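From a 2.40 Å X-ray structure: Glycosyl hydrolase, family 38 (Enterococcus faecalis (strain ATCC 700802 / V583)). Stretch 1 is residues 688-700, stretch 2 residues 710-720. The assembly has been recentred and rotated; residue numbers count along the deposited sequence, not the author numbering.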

# COMPACT_ATOMS: atom_id res chain seq x y z
N GLU A 688 -19.47 -24.15 -22.34
CA GLU A 688 -18.56 -23.12 -22.82
C GLU A 688 -18.32 -22.08 -21.73
O GLU A 688 -19.17 -21.84 -20.88
CB GLU A 688 -19.11 -22.43 -24.08
CG GLU A 688 -19.20 -23.36 -25.29
CD GLU A 688 -19.66 -22.64 -26.54
OE1 GLU A 688 -19.93 -21.42 -26.46
OE2 GLU A 688 -19.75 -23.28 -27.60
N ALA A 689 -17.14 -21.47 -21.78
CA ALA A 689 -16.75 -20.47 -20.79
C ALA A 689 -15.83 -19.45 -21.45
O ALA A 689 -15.06 -19.78 -22.36
CB ALA A 689 -16.07 -21.11 -19.58
N ASP A 690 -15.91 -18.22 -20.97
CA ASP A 690 -15.04 -17.16 -21.47
C ASP A 690 -13.63 -17.35 -20.93
O ASP A 690 -13.43 -17.44 -19.72
CB ASP A 690 -15.59 -15.79 -21.07
CG ASP A 690 -14.87 -14.65 -21.77
OD1 ASP A 690 -14.53 -14.81 -22.96
OD2 ASP A 690 -14.65 -13.60 -21.13
N SER A 691 -12.66 -17.40 -21.83
CA SER A 691 -11.26 -17.52 -21.44
C SER A 691 -10.46 -16.34 -21.95
O SER A 691 -10.93 -15.20 -21.91
CB SER A 691 -10.67 -18.84 -21.94
OG SER A 691 -9.39 -19.07 -21.38
N ILE A 692 -9.25 -16.59 -22.45
CA ILE A 692 -8.36 -15.54 -22.93
C ILE A 692 -8.45 -15.52 -24.45
O ILE A 692 -7.90 -16.40 -25.13
CB ILE A 692 -6.92 -15.76 -22.46
CG1 ILE A 692 -6.89 -15.86 -20.93
CG2 ILE A 692 -6.03 -14.63 -22.95
CD1 ILE A 692 -7.53 -14.68 -20.24
N TYR A 693 -9.14 -14.51 -24.99
CA TYR A 693 -9.35 -14.37 -26.43
C TYR A 693 -9.96 -15.64 -27.03
O TYR A 693 -9.62 -16.06 -28.14
CB TYR A 693 -8.05 -14.02 -27.15
CG TYR A 693 -7.46 -12.67 -26.80
CD1 TYR A 693 -8.12 -11.50 -27.14
CD2 TYR A 693 -6.24 -12.57 -26.15
CE1 TYR A 693 -7.59 -10.26 -26.83
CE2 TYR A 693 -5.70 -11.34 -25.83
CZ TYR A 693 -6.38 -10.19 -26.17
OH TYR A 693 -5.84 -8.96 -25.86
N GLU A 694 -10.88 -16.25 -26.28
CA GLU A 694 -11.36 -17.57 -26.66
C GLU A 694 -12.61 -17.91 -25.86
O GLU A 694 -12.68 -17.66 -24.66
CB GLU A 694 -10.27 -18.63 -26.41
CG GLU A 694 -10.75 -20.06 -26.41
CD GLU A 694 -9.64 -21.03 -26.03
OE1 GLU A 694 -9.49 -22.07 -26.72
OE2 GLU A 694 -8.91 -20.75 -25.06
N VAL A 695 -13.60 -18.48 -26.55
CA VAL A 695 -14.72 -19.15 -25.91
C VAL A 695 -14.40 -20.64 -25.96
O VAL A 695 -14.62 -21.31 -26.97
CB VAL A 695 -16.05 -18.83 -26.60
CG1 VAL A 695 -17.18 -19.63 -25.97
CG2 VAL A 695 -16.34 -17.34 -26.51
N VAL A 696 -13.86 -21.16 -24.86
CA VAL A 696 -13.32 -22.52 -24.83
C VAL A 696 -14.44 -23.51 -24.55
O VAL A 696 -15.36 -23.24 -23.76
CB VAL A 696 -12.19 -22.63 -23.79
CG1 VAL A 696 -12.72 -22.40 -22.38
CG2 VAL A 696 -11.49 -23.98 -23.89
N THR A 697 -14.38 -24.66 -25.22
CA THR A 697 -15.33 -25.75 -25.00
C THR A 697 -14.74 -26.71 -23.98
O THR A 697 -13.63 -27.23 -24.18
CB THR A 697 -15.64 -26.47 -26.31
OG1 THR A 697 -16.30 -25.57 -27.21
CG2 THR A 697 -16.53 -27.67 -26.06
N ARG A 698 -15.47 -26.95 -22.89
CA ARG A 698 -14.99 -27.80 -21.82
C ARG A 698 -15.93 -28.98 -21.61
O ARG A 698 -17.15 -28.84 -21.76
CB ARG A 698 -14.86 -27.00 -20.51
CG ARG A 698 -13.87 -25.85 -20.58
CD ARG A 698 -13.46 -25.38 -19.19
NE ARG A 698 -12.26 -24.54 -19.23
CZ ARG A 698 -12.24 -23.26 -18.90
NH1 ARG A 698 -11.11 -22.57 -18.97
NH2 ARG A 698 -13.35 -22.65 -18.50
N PRO A 699 -15.40 -30.15 -21.26
CA PRO A 699 -16.26 -31.33 -21.11
C PRO A 699 -16.92 -31.39 -19.74
O PRO A 699 -16.34 -31.00 -18.72
CB PRO A 699 -15.27 -32.49 -21.29
CG PRO A 699 -13.98 -31.95 -20.77
CD PRO A 699 -13.97 -30.47 -21.09
N ASN A 700 -18.15 -31.89 -19.73
CA ASN A 700 -18.85 -32.17 -18.48
C ASN A 700 -18.54 -33.55 -17.94
O ASN A 700 -18.52 -33.75 -16.72
CB ASN A 700 -20.36 -32.01 -18.67
CG ASN A 700 -20.76 -30.60 -19.06
OD1 ASN A 700 -20.10 -29.64 -18.69
ND2 ASN A 700 -21.85 -30.48 -19.80
N THR A 710 -15.30 -32.65 -7.10
CA THR A 710 -15.67 -31.41 -7.75
C THR A 710 -14.79 -31.18 -8.97
O THR A 710 -13.72 -31.79 -9.11
CB THR A 710 -15.55 -30.21 -6.79
OG1 THR A 710 -14.18 -30.05 -6.40
CG2 THR A 710 -16.41 -30.42 -5.56
N ASN A 711 -15.26 -30.30 -9.85
CA ASN A 711 -14.53 -29.93 -11.06
C ASN A 711 -14.55 -28.41 -11.21
O ASN A 711 -15.25 -27.87 -12.07
CB ASN A 711 -15.13 -30.62 -12.29
CG ASN A 711 -14.33 -30.35 -13.56
OD1 ASN A 711 -13.14 -30.06 -13.50
ND2 ASN A 711 -14.99 -30.46 -14.70
N PRO A 712 -13.80 -27.70 -10.37
CA PRO A 712 -13.80 -26.23 -10.46
C PRO A 712 -13.01 -25.77 -11.68
O PRO A 712 -11.87 -26.20 -11.90
CB PRO A 712 -13.13 -25.80 -9.15
CG PRO A 712 -12.25 -26.94 -8.79
CD PRO A 712 -12.95 -28.19 -9.27
N GLN A 713 -13.61 -24.88 -12.46
CA GLN A 713 -13.01 -24.36 -13.67
C GLN A 713 -12.88 -22.84 -13.59
O GLN A 713 -13.59 -22.18 -12.83
CB GLN A 713 -13.84 -24.74 -14.90
CG GLN A 713 -13.87 -26.22 -15.21
CD GLN A 713 -12.54 -26.73 -15.72
OE1 GLN A 713 -11.73 -25.98 -16.25
NE2 GLN A 713 -12.32 -28.03 -15.57
N HIS A 714 -11.95 -22.30 -14.38
CA HIS A 714 -11.74 -20.87 -14.46
C HIS A 714 -12.66 -20.26 -15.51
O HIS A 714 -12.86 -20.84 -16.58
CB HIS A 714 -10.29 -20.54 -14.81
CG HIS A 714 -9.29 -21.17 -13.88
ND1 HIS A 714 -8.87 -22.48 -14.01
CD2 HIS A 714 -8.61 -20.66 -12.83
CE1 HIS A 714 -7.98 -22.75 -13.07
NE2 HIS A 714 -7.81 -21.67 -12.34
N GLN A 715 -13.21 -19.09 -15.20
CA GLN A 715 -13.99 -18.33 -16.17
C GLN A 715 -13.57 -16.86 -16.10
O GLN A 715 -13.07 -16.38 -15.08
CB GLN A 715 -15.50 -18.45 -15.92
CG GLN A 715 -16.00 -17.70 -14.70
CD GLN A 715 -17.51 -17.69 -14.59
OE1 GLN A 715 -18.21 -17.93 -15.57
NE2 GLN A 715 -18.02 -17.44 -13.39
N GLN A 716 -13.79 -16.16 -17.21
CA GLN A 716 -13.54 -14.73 -17.26
C GLN A 716 -14.84 -13.96 -17.08
O GLN A 716 -15.21 -13.60 -15.96
CB GLN A 716 -12.87 -14.35 -18.58
CG GLN A 716 -11.36 -14.54 -18.60
CD GLN A 716 -10.62 -13.35 -18.01
OE1 GLN A 716 -10.88 -12.20 -18.36
NE2 GLN A 716 -9.69 -13.63 -17.10
N ALA A 717 -15.56 -13.73 -18.18
CA ALA A 717 -16.75 -12.90 -18.15
C ALA A 717 -18.06 -13.68 -18.07
O ALA A 717 -19.05 -13.14 -17.59
CB ALA A 717 -16.79 -11.99 -19.38
N PHE A 718 -18.08 -14.94 -18.52
CA PHE A 718 -19.34 -15.67 -18.58
C PHE A 718 -19.08 -17.17 -18.66
O PHE A 718 -17.95 -17.62 -18.84
CB PHE A 718 -20.19 -15.21 -19.78
CG PHE A 718 -19.49 -15.34 -21.10
CD1 PHE A 718 -19.47 -16.54 -21.78
CD2 PHE A 718 -18.84 -14.25 -21.67
CE1 PHE A 718 -18.83 -16.66 -23.00
CE2 PHE A 718 -18.19 -14.36 -22.88
CZ PHE A 718 -18.19 -15.57 -23.55
N VAL A 719 -20.17 -17.93 -18.52
CA VAL A 719 -20.19 -19.37 -18.74
C VAL A 719 -21.55 -19.72 -19.33
O VAL A 719 -22.57 -19.13 -18.94
CB VAL A 719 -19.92 -20.15 -17.43
CG1 VAL A 719 -20.88 -19.73 -16.34
CG2 VAL A 719 -20.01 -21.65 -17.68
N ASN A 720 -21.57 -20.66 -20.27
CA ASN A 720 -22.78 -20.96 -21.03
C ASN A 720 -23.03 -22.45 -21.09
O ASN A 720 -22.09 -23.25 -21.14
CB ASN A 720 -22.68 -20.39 -22.46
CG ASN A 720 -23.85 -20.79 -23.33
OD1 ASN A 720 -23.82 -21.81 -24.02
ND2 ASN A 720 -24.91 -19.98 -23.30

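The contact is built on a short antiparallel pairing of strand 688-690 with strand 718-720, whose axes run at 170° to each other. E688 and N720 form the hydrogen-bonded pair: E688 N donates to N720 O at 3.0 Å, and N720 N donates to E688 O at 2.7 Å, both nearly linear. One step along, A689 and V719 form a non-hydrogen-bonded pair, their CA atoms 4.2 Å apart. The backbone polar groups of A689 turn instead to V696 within its own stretch: A689 N donates to V696 O at 3.2 Å, and V696 N to A689 O at 3.1 Å. Strand 688-690 is thus bonded along both edges. A small alanine suits this buried position, where its CB lies 4.4 Å from V719 CG2 on the face of the sheet that these two side chains share.

D690 closes the ladder. Its N donates to F718 O at 3.0 Å, almost perfectly straight, while its O accepts from Q716 N at 2.8 Å with a more bent geometry. The side chain, with chi1 in t, points toward stretch 2, and D690 OD2 accepts from A717 N at 3.1 Å. The loop before strand 718-720 offers two successive backbone NH groups, and D690 answers both, Q716 N with its backbone O and A717 N with OD2. Only the second bond draws on the side chain, a role a carboxylate suits; its other oxygen, OD1, is satisfied elsewhere in the structure, so this buried acid leaves neither oxygen without a partner.

D690 CB sits 3.5 Å from the centroid of the F718 ring, 12° off the ring normal, a CH-pi contact over the face. V695 CG2 approaches the ring near its plane, 3.9 Å from F718 CZ. A flat aromatic ring can accept a methylene on its face and a methyl at its edge, and F718, with chi1 in p, does both.

Farther along, R698 reaches toward the other strand segment. R698 NH2 donates to H714 O at 2.7 Å, a weak bond because its angle is only 130°. Q713 OE1 lies over one face of the guanidinium, 3.4 Å from R698 NE, but the angle is too poor for a hydrogen bond. Arginine's length lets it span this gap, and NE, NH1 and NH2 all find hydrogen-bonding partners elsewhere in the structure. Q713 NE2, for its part, donates to N711 OD1 at 3.0 Å, tying together two side-chain amides two residues apart in stretch 2.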